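Local coordinates for protein glutaconate CoA-transferase subunit A (Acidaminococcus fermentans, PDB 1POI) that transfers the coenzyme A moiety from acetyl-CoA to glutaconate or (R)-2-hydroxyglutarate in the hydroxyglutarate pathway of glutamate degradation, at residues 4-9 with 236-241. Residues are numbered along the deposited sequence; the frame is centred on the assembly and turned at random.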
ATOM      1  N   MET A   4      11.083 -27.200   1.367  1.00 24.59           N
ATOM      2  CA  MET A   4      10.996 -28.639   1.233  1.00 22.05           C
ATOM      3  C   MET A   4       9.541 -29.100   1.194  1.00 23.60           C
ATOM      4  O   MET A   4       8.661 -28.429   1.732  1.00 24.99           O
ATOM      5  CB  MET A   4      11.764 -29.291   2.378  1.00 21.61           C
ATOM      6  CG  MET A   4      11.080 -29.285   3.715  1.00 20.07           C
ATOM      7  SD  MET A   4      12.231 -29.803   5.015  1.00 22.94           S
ATOM      8  CE  MET A   4      13.239 -31.047   4.150  1.00 25.83           C
ATOM      9  N   THR A   5       9.289 -30.233   0.544  1.00 21.21           N
ATOM     10  CA  THR A   5       7.933 -30.756   0.424  1.00 20.18           C
ATOM     11  C   THR A   5       7.309 -31.042   1.777  1.00 16.86           C
ATOM     12  O   THR A   5       8.012 -31.298   2.739  1.00 14.49           O
ATOM     13  CB  THR A   5       7.881 -32.031  -0.438  1.00 22.83           C
ATOM     14  OG1 THR A   5       8.042 -33.200   0.385  1.00 28.92           O
ATOM     15  CG2 THR A   5       8.971 -31.992  -1.506  1.00 22.66           C
ATOM     16  N   LEU A   6       5.985 -31.047   1.841  1.00 16.39           N
ATOM     17  CA  LEU A   6       5.308 -31.286   3.104  1.00 17.82           C
ATOM     18  C   LEU A   6       5.524 -32.705   3.606  1.00 22.20           C
ATOM     19  O   LEU A   6       5.294 -32.977   4.784  1.00 26.16           O
ATOM     20  CB  LEU A   6       3.808 -30.950   3.008  1.00 12.45           C
ATOM     21  CG  LEU A   6       3.011 -31.151   4.300  1.00 11.48           C
ATOM     22  CD1 LEU A   6       3.616 -30.327   5.396  1.00 14.86           C
ATOM     23  CD2 LEU A   6       1.553 -30.805   4.140  1.00 12.81           C
ATOM     24  N   LYS A   7       5.954 -33.618   2.730  1.00 25.36           N
ATOM     25  CA  LYS A   7       6.192 -35.001   3.160  1.00 26.95           C
ATOM     26  C   LYS A   7       7.550 -35.076   3.827  1.00 23.69           C
ATOM     27  O   LYS A   7       7.677 -35.526   4.969  1.00 21.28           O
ATOM     28  CB  LYS A   7       6.140 -35.996   1.994  1.00 33.95           C
ATOM     29  CG  LYS A   7       6.496 -37.431   2.429  1.00 37.17           C
ATOM     30  CD  LYS A   7       6.265 -38.469   1.343  1.00 40.76           C
ATOM     31  CE  LYS A   7       4.773 -38.752   1.118  1.00 44.21           C
ATOM     32  NZ  LYS A   7       4.041 -39.305   2.308  1.00 43.04           N
ATOM     33  N   ASP A   8       8.553 -34.599   3.107  1.00 21.31           N
ATOM     34  CA  ASP A   8       9.909 -34.567   3.605  1.00 22.83           C
ATOM     35  C   ASP A   8      10.007 -33.817   4.940  1.00 25.20           C
ATOM     36  O   ASP A   8      10.461 -34.378   5.951  1.00 29.49           O
ATOM     37  CB  ASP A   8      10.819 -33.933   2.560  1.00 20.37           C
ATOM     38  CG  ASP A   8      10.927 -34.773   1.288  1.00 25.59           C
ATOM     39  OD1 ASP A   8      10.710 -36.017   1.337  1.00 27.11           O
ATOM     40  OD2 ASP A   8      11.249 -34.192   0.228  1.00 30.78           O
ATOM     41  N   ALA A   9       9.492 -32.593   4.968  1.00 24.19           N
ATOM     42  CA  ALA A   9       9.530 -31.764   6.165  1.00 20.91           C
ATOM     43  C   ALA A   9       8.915 -32.442   7.370  1.00 18.27           C
ATOM     44  O   ALA A   9       9.536 -32.555   8.411  1.00 20.12           O
ATOM     45  CB  ALA A   9       8.851 -30.436   5.900  1.00 21.20           C
ATOM     46  N   ALA A 236      11.592 -25.611   8.393  1.00 15.80           N
ATOM     47  CA  ALA A 236      10.971 -26.089   7.139  1.00 17.33           C
ATOM     48  C   ALA A 236       9.887 -25.148   6.592  1.00 16.24           C
ATOM     49  O   ALA A 236       8.929 -24.817   7.306  1.00 17.05           O
ATOM     50  CB  ALA A 236      10.369 -27.485   7.337  1.00 13.35           C
ATOM     51  N   VAL A 237      10.065 -24.707   5.348  1.00 16.02           N
ATOM     52  CA  VAL A 237       9.104 -23.845   4.648  1.00 15.37           C
ATOM     53  C   VAL A 237       8.454 -24.700   3.571  1.00 15.06           C
ATOM     54  O   VAL A 237       9.146 -25.247   2.710  1.00 14.09           O
ATOM     55  CB  VAL A 237       9.765 -22.623   3.954  1.00 14.38           C
ATOM     56  CG1 VAL A 237       8.757 -21.942   3.064  1.00 18.03           C
ATOM     57  CG2 VAL A 237      10.241 -21.618   4.970  1.00 13.64           C
ATOM     58  N   VAL A 238       7.132 -24.817   3.624  1.00 15.90           N
ATOM     59  CA  VAL A 238       6.387 -25.624   2.651  1.00 17.96           C
ATOM     60  C   VAL A 238       5.268 -24.837   1.939  1.00 16.53           C
ATOM     61  O   VAL A 238       4.397 -24.252   2.588  1.00 15.33           O
ATOM     62  CB  VAL A 238       5.734 -26.866   3.347  1.00 19.45           C
ATOM     63  CG1 VAL A 238       5.115 -27.776   2.319  1.00 17.30           C
ATOM     64  CG2 VAL A 238       6.750 -27.616   4.197  1.00 19.60           C
ATOM     65  N   LEU A 239       5.276 -24.840   0.612  1.00 16.90           N
ATOM     66  CA  LEU A 239       4.237 -24.134  -0.157  1.00 17.35           C
ATOM     67  C   LEU A 239       2.950 -24.952  -0.122  1.00 13.46           C
ATOM     68  O   LEU A 239       2.911 -26.049  -0.640  1.00 18.15           O
ATOM     69  CB  LEU A 239       4.686 -23.932  -1.610  1.00 16.35           C
ATOM     70  CG  LEU A 239       3.829 -23.021  -2.506  1.00 21.31           C
ATOM     71  CD1 LEU A 239       3.446 -21.743  -1.781  1.00 18.81           C
ATOM     72  CD2 LEU A 239       4.570 -22.670  -3.801  1.00 20.03           C
ATOM     73  N   ALA A 240       1.926 -24.455   0.549  1.00 12.10           N
ATOM     74  CA  ALA A 240       0.658 -25.158   0.635  1.00 10.75           C
ATOM     75  C   ALA A 240      -0.560 -24.234   0.536  1.00 12.88           C
ATOM     76  O   ALA A 240      -1.086 -23.779   1.565  1.00 11.47           O
ATOM     77  CB  ALA A 240       0.590 -25.945   1.885  1.00  4.15           C
ATOM     78  N   PRO A 241      -1.002 -23.925  -0.711  1.00 12.61           N
ATOM     79  CA  PRO A 241      -2.148 -23.071  -1.033  1.00 13.40           C
ATOM     80  C   PRO A 241      -3.416 -23.591  -0.389  1.00 15.81           C
ATOM     81  O   PRO A 241      -3.761 -24.749  -0.563  1.00 19.60           O
ATOM     82  CB  PRO A 241      -2.224 -23.173  -2.541  1.00 12.50           C
ATOM     83  CG  PRO A 241      -0.784 -23.221  -2.920  1.00 14.64           C
ATOM     84  CD  PRO A 241      -0.231 -24.222  -1.933  1.00 11.85           C
TER
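Between residues 4-9 and 236-241 one hydrogen bond joins the extended residues ahead of helix 6-13 to strand 236-239, an outermost strand of the chain's parallel sheet: Met4 N gives its hydrogen to Val237 O over 3.1 Å, at 165°, the donor almost in line with the carbonyl bond. Val237 also makes a backbone bond to Lys2, so the N-terminal residues run along the side of this strand that faces away from strand 206-211.

The rest is van der Waals packing, aliphatic throughout and, at Val238, against backbone polar atoms as well. Val238 offers both methyls: CG1, anti to its backbone N, sits 3.4 Å from Leu6 N and 3.5 Å from Leu6 CB, while CG2 lies against Met4 O and reaches Ala9 CB at 3.9 Å. Ala236 and Ala9 meet methyl to methyl, CB to CB at 3.6 Å, and Met4, with CG wedged between its backbone N and C (chi1 76°) and SD extended beyond, brings SD to 3.8 Å from Ala236 CB. An alanine in place of Val238 would probably loosen the helix start on the strand, since both methyls touching Met4, Leu6 and Ala9 would be gone.

Thr5 is the N-cap: its OG1 accepts from Asp8 N at 3.1 Å and, weakly, from Lys7 N. These bonds satisfy the helix's first amides, while aliphatic groups, with backbone bonds beside them, pack its first turn on this Rossmann-like CoA-transferase fold's sheet.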